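Local coordinates for protein SnoN,Epimerase SnoN (Streptomyces nogalater, PDB 5EP9) that probably works as a non-heme iron, 2-oxoglutarate-dependent epimerase in nogalamycin biosynthesis and binds iron and 2-oxoglutarate, at residues A[46-52]-A[214-218]. Residues are numbered along the deposited sequence; the frame is centred on the assembly and turned at random.
Sequences VHVPGVL and GDCTF
With CG of His47 anti to the backbone N (chi1 174°) and CG of Asp215 anti to its carbonyl carbon (chi1 -70°), ring and carboxylate meet across two antiparallel strands, 46-48 at the outer edge of the major sheet of this cupin-type (PhyH) fold and 216-218 beside it. In this engineered construct 46-52 lies in the first SnoN part, 214-218 in the second. His47 NE2 donates to Asp215 OD2 at 2.9 Å; the acceptor lies in the imidazole plane, yet the donor stands 53° out of the carboxylate plane. Arg212 N also bonds OD2 and Gly50 N reaches Asp215 OD1 at 2.9 Å, gripping both oxygens. The antiparallel hydrogen-bonded pairs Val46-Phe218 and Val48-Cys216 flank the non-hydrogen-bonded pair His47-Thr217; Val48 N to Cys216 O is nearly straight at 2.8 Å. After 46-48 ends and before 216-218 begins, Gly214 O receives Leu52 N at 3.1 Å and, weakly, Val51 N. Val46, Val48, Cys216 and Phe218 share the face where helix 104-114 packs Leu109 onto Phe218 and Val51. Thr217, on the His47 face, touches Trp160 of the 2-oxoglutarate site. Val48 CG2 meets the Phe218 ring edge, 4.1 Å from CE1, and Val51 CG1 lies 3.9 Å from Cys216 SG.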
ATOM      1  N   VAL A  46      10.513   1.641   4.599  1.00 26.29           N
ATOM      2  CA  VAL A  46      11.812   1.349   3.992  1.00 28.46           C
ATOM      3  C   VAL A  46      11.718   1.319   2.491  1.00 28.08           C
ATOM      4  O   VAL A  46      10.651   0.905   1.917  1.00 30.29           O
ATOM      5  CB  VAL A  46      12.373   0.067   4.638  1.00 31.65           C
ATOM      6  CG1 VAL A  46      11.826  -1.210   4.022  1.00 30.94           C
ATOM      7  CG2 VAL A  46      13.846   0.069   4.628  1.00 34.52           C
ATOM      8  N   HIS A  47      12.793   1.722   1.847  1.00 26.82           N
ATOM      9  CA  HIS A  47      12.937   1.669   0.412  1.00 27.30           C
ATOM     10  C   HIS A  47      13.708   0.405   0.059  1.00 27.99           C
ATOM     11  O   HIS A  47      14.795   0.184   0.561  1.00 27.92           O
ATOM     12  CB  HIS A  47      13.706   2.925  -0.072  1.00 29.11           C
ATOM     13  CG  HIS A  47      14.064   2.944  -1.523  1.00 30.56           C
ATOM     14  ND1 HIS A  47      15.165   3.591  -2.002  1.00 33.77           N
ATOM     15  CD2 HIS A  47      13.465   2.411  -2.608  1.00 33.91           C
ATOM     16  CE1 HIS A  47      15.225   3.485  -3.303  1.00 34.10           C
ATOM     17  NE2 HIS A  47      14.207   2.761  -3.692  1.00 34.01           N
ATOM     18  N   VAL A  48      13.193  -0.343  -0.907  1.00 27.43           N
ATOM     19  CA  VAL A  48      13.893  -1.536  -1.444  1.00 30.93           C
ATOM     20  C   VAL A  48      14.053  -1.395  -2.938  1.00 29.87           C
ATOM     21  O   VAL A  48      13.081  -1.539  -3.662  1.00 32.09           O
ATOM     22  CB  VAL A  48      13.156  -2.899  -1.164  1.00 33.18           C
ATOM     23  CG1 VAL A  48      13.983  -4.090  -1.638  1.00 34.37           C
ATOM     24  CG2 VAL A  48      12.901  -3.071   0.315  1.00 35.73           C
ATOM     25  N   PRO A  49      15.255  -1.150  -3.393  1.00 30.29           N
ATOM     26  CA  PRO A  49      15.420  -1.062  -4.876  1.00 32.43           C
ATOM     27  C   PRO A  49      15.343  -2.408  -5.639  1.00 31.86           C
ATOM     28  O   PRO A  49      15.665  -3.416  -5.099  1.00 31.98           O
ATOM     29  CB  PRO A  49      16.805  -0.478  -5.063  1.00 32.90           C
ATOM     30  CG  PRO A  49      17.542  -0.830  -3.800  1.00 35.52           C
ATOM     31  CD  PRO A  49      16.521  -0.922  -2.674  1.00 31.84           C
ATOM     32  N   GLY A  50      14.817  -2.365  -6.857  1.00 32.17           N
ATOM     33  CA  GLY A  50      14.911  -3.485  -7.797  1.00 32.34           C
ATOM     34  C   GLY A  50      14.224  -4.736  -7.252  1.00 32.93           C
ATOM     35  O   GLY A  50      14.713  -5.798  -7.317  1.00 31.07           O
ATOM     36  N   VAL A  51      13.062  -4.541  -6.660  1.00 33.02           N
ATOM     37  CA  VAL A  51      12.322  -5.680  -6.166  1.00 34.53           C
ATOM     38  C   VAL A  51      11.713  -6.495  -7.365  1.00 35.01           C
ATOM     39  O   VAL A  51      11.577  -7.696  -7.281  1.00 36.37           O
ATOM     40  CB  VAL A  51      11.348  -5.233  -5.094  1.00 35.22           C
ATOM     41  CG1 VAL A  51      10.034  -4.750  -5.656  1.00 34.03           C
ATOM     42  CG2 VAL A  51      11.072  -6.359  -4.213  1.00 39.30           C
ATOM     43  N   LEU A  52      11.334  -5.803  -8.423  1.00 31.39           N
ATOM     44  CA  LEU A  52      10.946  -6.387  -9.678  1.00 32.43           C
ATOM     45  C   LEU A  52      12.025  -6.224 -10.708  1.00 32.95           C
ATOM     46  O   LEU A  52      12.714  -5.189 -10.757  1.00 31.82           O
ATOM     47  CB  LEU A  52       9.702  -5.698 -10.241  1.00 32.51           C
ATOM     48  CG  LEU A  52       8.430  -5.744  -9.414  1.00 31.86           C
ATOM     49  CD1 LEU A  52       7.274  -5.029 -10.142  1.00 32.61           C
ATOM     50  CD2 LEU A  52       8.043  -7.183  -9.069  1.00 32.23           C
ATOM     51  N   GLY A 214      10.451  -0.397 -10.674  1.00 29.28           N
ATOM     52  CA  GLY A 214      10.754  -1.714 -10.077  1.00 30.55           C
ATOM     53  C   GLY A 214      11.210  -1.665  -8.649  1.00 29.83           C
ATOM     54  O   GLY A 214      11.425  -2.701  -8.034  1.00 29.18           O
ATOM     55  N   ASP A 215      11.459  -0.462  -8.152  1.00 29.87           N
ATOM     56  CA  ASP A 215      11.684  -0.254  -6.691  1.00 28.71           C
ATOM     57  C   ASP A 215      10.381  -0.304  -5.977  1.00 27.45           C
ATOM     58  O   ASP A 215       9.286  -0.059  -6.563  1.00 27.43           O
ATOM     59  CB  ASP A 215      12.267   1.143  -6.386  1.00 31.16           C
ATOM     60  CG  ASP A 215      13.688   1.321  -6.846  1.00 32.53           C
ATOM     61  OD1 ASP A 215      14.287   0.443  -7.505  1.00 32.72           O
ATOM     62  OD2 ASP A 215      14.191   2.436  -6.622  1.00 33.73           O
ATOM     63  N   CYS A 216      10.445  -0.595  -4.684  1.00 27.54           N
ATOM     64  CA  CYS A 216       9.259  -0.361  -3.845  1.00 26.77           C
ATOM     65  C   CYS A 216       9.634   0.290  -2.540  1.00 26.40           C
ATOM     66  O   CYS A 216      10.824   0.355  -2.125  1.00 25.24           O
ATOM     67  CB  CYS A 216       8.475  -1.660  -3.590  1.00 29.05           C
ATOM     68  SG  CYS A 216       9.219  -2.776  -2.430  1.00 30.98           S
ATOM     69  N   THR A 217       8.590   0.756  -1.896  1.00 25.19           N
ATOM     70  CA  THR A 217       8.628   1.037  -0.474  1.00 26.25           C
ATOM     71  C   THR A 217       7.682   0.082   0.260  1.00 26.23           C
ATOM     72  O   THR A 217       6.709  -0.402  -0.318  1.00 23.29           O
ATOM     73  CB  THR A 217       8.275   2.462  -0.145  1.00 25.86           C
ATOM     74  OG1 THR A 217       7.029   2.842  -0.760  1.00 27.11           O
ATOM     75  CG2 THR A 217       9.356   3.409  -0.636  1.00 27.52           C
ATOM     76  N   PHE A 218       8.021  -0.151   1.532  1.00 26.52           N
ATOM     77  CA  PHE A 218       7.103  -0.658   2.517  1.00 27.61           C
ATOM     78  C   PHE A 218       6.883   0.394   3.563  1.00 29.05           C
ATOM     79  O   PHE A 218       7.837   1.042   4.020  1.00 31.62           O
ATOM     80  CB  PHE A 218       7.652  -1.881   3.184  1.00 30.05           C
ATOM     81  CG  PHE A 218       7.775  -3.076   2.267  1.00 31.89           C
ATOM     82  CD1 PHE A 218       8.921  -3.269   1.565  1.00 33.20           C
ATOM     83  CD2 PHE A 218       6.702  -3.955   2.122  1.00 32.98           C
ATOM     84  CE1 PHE A 218       9.054  -4.349   0.707  1.00 36.68           C
ATOM     85  CE2 PHE A 218       6.833  -5.061   1.311  1.00 35.76           C
ATOM     86  CZ  PHE A 218       8.018  -5.275   0.598  1.00 35.10           C
TER